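Local structure of choline binding protein A (Lactobacillus salivarius str. Ren, 5GT1) at residues L60-S64 with I65-G69; I150-S153 with F154-N157; I83-A87 with G88-Y92. The protein binds zinc and probably choline-containing cell-surface components through its choline-binding repeats, this chain being its M23 peptidase-family domain. One frame throughout, in Å; residues are numbered along the deposited sequence.

How the interactions relate
Three local contacts sit at different distances from the zinc ion of this M23 peptidase-family domain. Interaction 1 reaches it directly: Asp-61, in segment 60-64, binds the metal together with His-57 and His-137. Interaction 2, after helix 146-151, stands further off, with the side chain of Phe-154 about 8 Å from the zinc, and interaction 3 comes to about 9 Å through the side chain of Leu-89. Interactions 2 and 3 touch, Ile-150 CD1 packing on Leu-89 CD2 at 3.7 Å, although their centres are 16 Å apart. Interaction 1 meets neither of them, yet it shares the large antiparallel sheet with interaction 3, their centres 19 Å apart.

Interaction 1: L60-S64 with I65-G69; sequences LDFGS and IDHPG. With ZN (zinc ion), chain B.
With chi1 at 45°, the carboxylate of Asp-66 sits between its own backbone N and carbonyl carbon and curls back onto Gly-63, while chi1 of -68° in His-67 sets its imidazole against both that carboxylate and Phe-62. OD1 of Asp-66 is the shared acceptor. Gly-63 N donates to it at 2.8 Å from the syn side, 25° out of the carboxylate plane. His-67 ND1 comes from the anti side at 2.6 Å, the oxygen nearly in the imidazole plane; this bond and that of NE2 to Glu-34 O hold the ring in rotation. A backbone bond from His-67 N to Gly-63 O, 2.8 Å, closes the turn. A CB on Gly-63 would clash with Asp-66 OD2. Phe-62 and His-67 form an edge-to-face pair, Phe-62 CD1 lying over the imidazole rim, 3.6 Å from His-67 CD2. With an alanine in place of Asp-66, Gly-63 N, His-67 ND1 and OD2's partner Gln-41 NE2 would probably lose their acceptors, leaving the ring its bond to Glu-34 O. Along the strand, Asp-61 OD1 binds zinc at 2.1 Å with His-57, its partner in the HxxxD motif of M23 peptidases, and His-137 of the HxH motif; OD2 accepts from a zinc-bound water at 2.7 Å. Strand 56-63 pairs with strand 135-141, Phe-37 stacks on His-67 and meets Phe-62 edge-to-face, and Leu-60 rests on helix 163-173.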
loop_
_atom_site.group_PDB
_atom_site.type_symbol
_atom_site.label_atom_id
_atom_site.label_comp_id
_atom_site.label_asym_id
_atom_site.label_seq_id
_atom_site.Cartn_x
_atom_site.Cartn_y
_atom_site.Cartn_z
ATOM N N LEU A 60 3.126 4.743 1.623
ATOM C CA LEU A 60 4.343 4.297 2.286
ATOM C C LEU A 60 5.073 3.348 1.340
ATOM O O LEU A 60 4.484 2.381 0.863
ATOM C CB LEU A 60 3.979 3.572 3.583
ATOM C CG LEU A 60 5.152 3.083 4.461
ATOM C CD1 LEU A 60 6.030 4.248 4.907
ATOM C CD2 LEU A 60 4.623 2.304 5.663
ATOM N N ASP A 61 6.341 3.643 1.067
ATOM C CA ASP A 61 7.142 2.812 0.171
ATOM C C ASP A 61 7.973 1.774 0.929
ATOM O O ASP A 61 8.688 2.108 1.880
ATOM C CB ASP A 61 8.112 3.672 -0.623
ATOM C CG ASP A 61 7.419 4.568 -1.633
ATOM O OD1 ASP A 61 6.218 4.376 -1.912
ATOM O OD2 ASP A 61 8.117 5.452 -2.167
ATOM N N PHE A 62 7.904 0.525 0.483
ATOM C CA PHE A 62 8.713 -0.554 1.048
ATOM C C PHE A 62 9.692 -0.970 -0.043
ATOM O O PHE A 62 9.283 -1.626 -0.999
ATOM C CB PHE A 62 7.800 -1.743 1.390
ATOM C CG PHE A 62 6.805 -1.461 2.500
ATOM C CD1 PHE A 62 7.050 -1.932 3.791
ATOM C CD2 PHE A 62 5.617 -0.762 2.247
ATOM C CE1 PHE A 62 6.146 -1.684 4.822
ATOM C CE2 PHE A 62 4.697 -0.524 3.275
ATOM C CZ PHE A 62 4.970 -0.991 4.560
ATOM N N GLY A 63 10.956 -0.555 0.074
ATOM C CA GLY A 63 11.965 -0.879 -0.945
ATOM C C GLY A 63 12.453 -2.306 -0.848
ATOM O O GLY A 63 12.420 -2.912 0.228
ATOM N N SER A 64 12.906 -2.864 -1.969
ATOM C CA SER A 64 13.450 -4.227 -1.949
ATOM C C SER A 64 14.713 -4.314 -1.080
ATOM O O SER A 64 15.040 -5.367 -0.577
ATOM C CB SER A 64 13.743 -4.719 -3.368
ATOM O OG SER A 64 14.696 -3.877 -4.005
ATOM N N ILE A 65 15.408 -3.190 -0.903
ATOM C CA ILE A 65 16.609 -3.150 -0.046
ATOM C C ILE A 65 16.254 -3.044 1.439
ATOM O O ILE A 65 16.704 -3.864 2.256
ATOM C CB ILE A 65 17.559 -2.000 -0.440
ATOM C CG1 ILE A 65 18.058 -2.199 -1.879
ATOM C CG2 ILE A 65 18.764 -1.959 0.496
ATOM C CD1 ILE A 65 18.564 -0.926 -2.526
ATOM N N ASP A 66 15.461 -2.037 1.787
ATOM C CA ASP A 66 15.069 -1.794 3.184
ATOM C C ASP A 66 14.057 -2.811 3.738
ATOM O O ASP A 66 14.064 -3.117 4.947
ATOM C CB ASP A 66 14.513 -0.380 3.331
ATOM C CG ASP A 66 13.538 -0.027 2.230
ATOM O OD1 ASP A 66 12.314 -0.053 2.469
ATOM O OD2 ASP A 66 13.998 0.268 1.111
ATOM N N HIS A 67 13.187 -3.333 2.864
ATOM C CA HIS A 67 12.177 -4.330 3.267
ATOM C C HIS A 67 12.200 -5.494 2.323
ATOM O O HIS A 67 11.291 -5.641 1.487
ATOM C CB HIS A 67 10.777 -3.702 3.327
ATOM C CG HIS A 67 10.626 -2.691 4.429
ATOM N ND1 HIS A 67 11.174 -1.457 4.358
ATOM C CD2 HIS A 67 10.017 -2.784 5.669
ATOM C CE1 HIS A 67 10.907 -0.785 5.499
ATOM N NE2 HIS A 67 10.198 -1.597 6.298
ATOM N N PRO A 68 13.248 -6.343 2.434
ATOM C CA PRO A 68 13.431 -7.426 1.471
ATOM C C PRO A 68 12.341 -8.483 1.558
ATOM O O PRO A 68 11.711 -8.674 2.605
ATOM C CB PRO A 68 14.821 -8.014 1.829
ATOM C CG PRO A 68 15.074 -7.588 3.240
ATOM C CD PRO A 68 14.355 -6.279 3.419
ATOM N N GLY A 69 12.088 -9.122 0.424
ATOM C CA GLY A 69 11.132 -10.207 0.360
ATOM C C GLY A 69 10.535 -10.266 -1.027
ATOM O O GLY A 69 10.660 -9.329 -1.799
HETATM ZN ZN ZN B . 5.304 5.906 -3.093
HETATM O O HOH W 1 7.306 6.912 -4.241
HETATM O O HOH W 2 4.492 7.367 -4.655
HETATM O O HOH W 3 5.868 4.951 -4.926
#

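Interaction 2: I150-S153 with F154-N157; sequences IANS and FNNN
Asn-152 and Asn-155, the first and last residues of a type I beta turn that follows helix 146-151, set their side chains across each other at about a right angle, with amide planes 65° apart. Asn-155 ND2 donates to Asn-152 OD1 at 3.0 Å in an almost straight bond. The acceptor lies in the Asn-155 amide plane, whereas the donor stands above the plane of the Asn-152 amide, 39° out of it. Asn-157 brings its ND2 to the same oxygen more loosely, a weak bond at 3.3 Å between side chains that again cross at about a right angle, while its OD1 is hydrogen-bonded to Thr-159 OG1. Asn-152 ND2 ties back to the helix at Lys-148 O. The turn is closed by the hydrogen bond from Asn-155 N to Asn-152 O, 3.2 Å. Ser-153 faces two ways: its OG donates to Ile-150 O at 2.5 Å, in the carbonyl plane and on a lone pair, an oxygen gripped also by Ser-153 N, while its CB sits over one face of the Phe-154 ring, 4.2 Å from the centroid. A water molecule bridges the turn, donating to Ala-151 O at 2.9 Å and accepting from Phe-154 N at 2.8 Å.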
loop_
_atom_site.group_PDB
_atom_site.type_symbol
_atom_site.label_atom_id
_atom_site.label_comp_id
_atom_site.label_asym_id
_atom_site.label_seq_id
_atom_site.Cartn_x
_atom_site.Cartn_y
_atom_site.Cartn_z
ATOM N N ILE A 150 -7.289 8.673 -5.949
ATOM C CA ILE A 150 -6.108 8.809 -6.802
ATOM C C ILE A 150 -5.986 10.222 -7.421
ATOM O O ILE A 150 -4.881 10.755 -7.583
ATOM C CB ILE A 150 -6.031 7.676 -7.851
ATOM C CG1 ILE A 150 -5.827 6.325 -7.139
ATOM C CG2 ILE A 150 -4.857 7.895 -8.793
ATOM C CD1 ILE A 150 -6.141 5.108 -7.992
ATOM N N ALA A 151 -7.116 10.849 -7.729
ATOM C CA ALA A 151 -7.114 12.258 -8.169
ATOM C C ALA A 151 -6.518 13.203 -7.118
ATOM O O ALA A 151 -6.035 14.302 -7.447
ATOM C CB ALA A 151 -8.519 12.696 -8.563
ATOM N N ASN A 152 -6.525 12.765 -5.858
ATOM C CA ASN A 152 -5.898 13.500 -4.767
ATOM C C ASN A 152 -4.543 12.940 -4.326
ATOM O O ASN A 152 -4.154 13.100 -3.166
ATOM C CB ASN A 152 -6.843 13.535 -3.565
ATOM C CG ASN A 152 -7.983 14.514 -3.758
ATOM O OD1 ASN A 152 -7.819 15.712 -3.544
ATOM N ND2 ASN A 152 -9.143 14.009 -4.173
ATOM N N SER A 153 -3.825 12.295 -5.242
ATOM C CA SER A 153 -2.502 11.733 -4.945
ATOM C C SER A 153 -1.520 12.738 -4.366
ATOM O O SER A 153 -0.637 12.354 -3.602
ATOM C CB SER A 153 -1.884 11.117 -6.203
ATOM O OG SER A 153 -2.652 10.007 -6.610
ATOM N N PHE A 154 -1.654 14.015 -4.731
ATOM C CA PHE A 154 -0.686 15.030 -4.280
ATOM C C PHE A 154 -1.283 16.075 -3.332
ATOM O O PHE A 154 -0.676 17.117 -3.044
ATOM C CB PHE A 154 0.061 15.628 -5.482
ATOM C CG PHE A 154 0.747 14.574 -6.314
ATOM C CD1 PHE A 154 1.909 13.945 -5.846
ATOM C CD2 PHE A 154 0.195 14.150 -7.520
ATOM C CE1 PHE A 154 2.534 12.945 -6.585
ATOM C CE2 PHE A 154 0.816 13.153 -8.269
ATOM C CZ PHE A 154 1.984 12.543 -7.800
ATOM N N ASN A 155 -2.445 15.741 -2.792
ATOM C CA ASN A 155 -3.173 16.657 -1.944
ATOM C C ASN A 155 -3.229 16.148 -0.520
ATOM O O ASN A 155 -3.848 15.125 -0.238
ATOM C CB ASN A 155 -4.586 16.886 -2.500
ATOM C CG ASN A 155 -4.579 17.599 -3.847
ATOM O OD1 ASN A 155 -3.640 18.334 -4.173
ATOM N ND2 ASN A 155 -5.624 17.384 -4.632
ATOM N N ASN A 156 -2.567 16.887 0.359
ATOM C CA ASN A 156 -2.505 16.594 1.786
ATOM C C ASN A 156 -3.773 17.090 2.503
ATOM O O ASN A 156 -3.722 17.951 3.378
ATOM C CB ASN A 156 -1.228 17.237 2.337
ATOM C CG ASN A 156 -0.942 16.866 3.781
ATOM O OD1 ASN A 156 -1.426 15.857 4.297
ATOM N ND2 ASN A 156 -0.150 17.701 4.445
ATOM N N ASN A 157 -4.917 16.537 2.126
ATOM C CA ASN A 157 -6.191 17.051 2.590
ATOM C C ASN A 157 -6.977 16.056 3.443
ATOM O O ASN A 157 -8.184 16.217 3.641
ATOM C CB ASN A 157 -7.030 17.511 1.394
ATOM C CG ASN A 157 -7.422 16.367 0.479
ATOM O OD1 ASN A 157 -6.925 15.239 0.607
ATOM N ND2 ASN A 157 -8.337 16.642 -0.445
HETATM O O HOH W 4 -3.412 15.244 -6.586
#

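Interaction 3: I83-A87 with G88-Y92; sequences IGYIA and GLENY
Tyr-85 and Glu-90 run side by side in the same direction, the ring and carboxylate planes nearly perpendicular (83°). The tyrosine extends with CG opposite its backbone N (chi1 177°), carrying its OH to within 3.0 Å of Glu-90 OE1, which lies at the ring edge. Glu-90 has a bent chain, chi2 -52°, that folds its carboxylate back over the turn, where OE2 takes the hydrogen of Gly-88 N at 2.8 Å in a virtually straight bond from above the carboxylate plane. Also at the Tyr-85 edge is Asn-91 OD1, 3.6 Å from CD1, while Asn-91 ND2 bonds to Phe-108 O. These groups decorate a beta hairpin joining strands 78-86 and 92-96, in which Gly-84 and Tyr-92 form an antiparallel hydrogen-bonded pair, with Tyr-92 N to Gly-84 O at 2.9 Å. A CB on Gly-88 would collide with the carbonyl O of Ala-87. Tyr-92 folds its ring back over Gly-84, whose CA makes a CH-pi contact 4.1 Å from the centroid; a CB there would clash with the tyrosine OH. Leu-89 CD2 meets the opposite ring face, toward its rim. Ile-86 divides its branches, CD1 lying 3.8 Å from Tyr-92 CE2 and CG2 4.0 Å from Leu-89 CD1.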
loop_
_atom_site.group_PDB
_atom_site.type_symbol
_atom_site.label_atom_id
_atom_site.label_comp_id
_atom_site.label_asym_id
_atom_site.label_seq_id
_atom_site.Cartn_x
_atom_site.Cartn_y
_atom_site.Cartn_z
ATOM N N ILE A 83 -8.225 -4.617 -10.093
ATOM C CA ILE A 83 -6.847 -4.810 -10.514
ATOM C C ILE A 83 -6.739 -4.034 -11.816
ATOM O O ILE A 83 -7.510 -4.296 -12.762
ATOM C CB ILE A 83 -6.509 -6.309 -10.727
ATOM C CG1 ILE A 83 -6.706 -7.101 -9.410
ATOM C CG2 ILE A 83 -5.103 -6.480 -11.284
ATOM C CD1 ILE A 83 -6.538 -8.602 -9.546
ATOM N N GLY A 84 -5.797 -3.090 -11.869
ATOM C CA GLY A 84 -5.632 -2.281 -13.071
ATOM C C GLY A 84 -4.233 -1.792 -13.333
ATOM O O GLY A 84 -3.279 -2.158 -12.636
ATOM N N TYR A 85 -4.119 -0.963 -14.361
ATOM C CA TYR A 85 -2.859 -0.338 -14.723
ATOM C C TYR A 85 -3.080 1.158 -14.945
ATOM O O TYR A 85 -3.901 1.543 -15.786
ATOM C CB TYR A 85 -2.269 -0.955 -16.009
ATOM C CG TYR A 85 -0.999 -0.248 -16.418
ATOM C CD1 TYR A 85 0.223 -0.637 -15.892
ATOM C CD2 TYR A 85 -1.030 0.860 -17.285
ATOM C CE1 TYR A 85 1.386 0.027 -16.224
ATOM C CE2 TYR A 85 0.130 1.539 -17.613
ATOM C CZ TYR A 85 1.332 1.119 -17.085
ATOM O OH TYR A 85 2.501 1.777 -17.408
ATOM N N ILE A 86 -2.352 1.990 -14.203
ATOM C CA ILE A 86 -2.307 3.421 -14.468
ATOM C C ILE A 86 -0.842 3.796 -14.329
ATOM O O ILE A 86 -0.266 3.608 -13.247
ATOM C CB ILE A 86 -3.148 4.225 -13.450
ATOM C CG1 ILE A 86 -4.645 3.931 -13.627
ATOM C CG2 ILE A 86 -2.860 5.722 -13.571
ATOM C CD1 ILE A 86 -5.494 4.354 -12.442
ATOM N N ALA A 87 -0.225 4.310 -15.399
ATOM C CA ALA A 87 1.204 4.642 -15.344
ATOM C C ALA A 87 1.469 5.562 -14.146
ATOM O O ALA A 87 0.723 6.515 -13.925
ATOM C CB ALA A 87 1.683 5.282 -16.640
ATOM N N GLY A 88 2.511 5.258 -13.373
ATOM C CA GLY A 88 2.731 5.908 -12.074
ATOM C C GLY A 88 2.425 4.958 -10.921
ATOM O O GLY A 88 3.280 4.706 -10.080
ATOM N N LEU A 89 1.200 4.437 -10.874
ATOM C CA LEU A 89 0.865 3.322 -9.985
ATOM C C LEU A 89 1.372 2.023 -10.600
ATOM O O LEU A 89 1.543 1.000 -9.903
ATOM C CB LEU A 89 -0.648 3.222 -9.802
ATOM C CG LEU A 89 -1.379 4.306 -8.996
ATOM C CD1 LEU A 89 -1.559 5.577 -9.804
ATOM C CD2 LEU A 89 -2.735 3.769 -8.547
ATOM N N GLU A 90 1.616 2.069 -11.913
ATOM C CA GLU A 90 1.861 0.859 -12.715
ATOM C C GLU A 90 0.730 -0.157 -12.461
ATOM O O GLU A 90 -0.434 0.241 -12.381
ATOM C CB GLU A 90 3.269 0.300 -12.444
ATOM C CG GLU A 90 4.393 1.311 -12.679
ATOM C CD GLU A 90 4.329 1.986 -14.050
ATOM O OE1 GLU A 90 4.333 1.261 -15.060
ATOM O OE2 GLU A 90 4.278 3.241 -14.125
ATOM N N ASN A 91 1.044 -1.447 -12.321
ATOM C CA ASN A 91 0.008 -2.440 -12.004
ATOM C C ASN A 91 -0.357 -2.369 -10.511
ATOM O O ASN A 91 0.536 -2.406 -9.647
ATOM C CB ASN A 91 0.470 -3.854 -12.383
ATOM C CG ASN A 91 0.781 -3.982 -13.866
ATOM O OD1 ASN A 91 -0.123 -3.991 -14.689
ATOM N ND2 ASN A 91 2.062 -4.050 -14.205
ATOM N N TYR A 92 -1.648 -2.250 -10.213
ATOM C CA TYR A 92 -2.077 -2.112 -8.816
ATOM C C TYR A 92 -3.242 -3.024 -8.443
ATOM O O TYR A 92 -4.028 -3.432 -9.300
ATOM C CB TYR A 92 -2.402 -0.650 -8.490
ATOM C CG TYR A 92 -3.584 -0.130 -9.278
ATOM C CD1 TYR A 92 -4.877 -0.203 -8.755
ATOM C CD2 TYR A 92 -3.411 0.409 -10.545
ATOM C CE1 TYR A 92 -5.973 0.254 -9.473
ATOM C CE2 TYR A 92 -4.501 0.880 -11.278
ATOM C CZ TYR A 92 -5.779 0.790 -10.739
ATOM O OH TYR A 92 -6.869 1.241 -11.448
#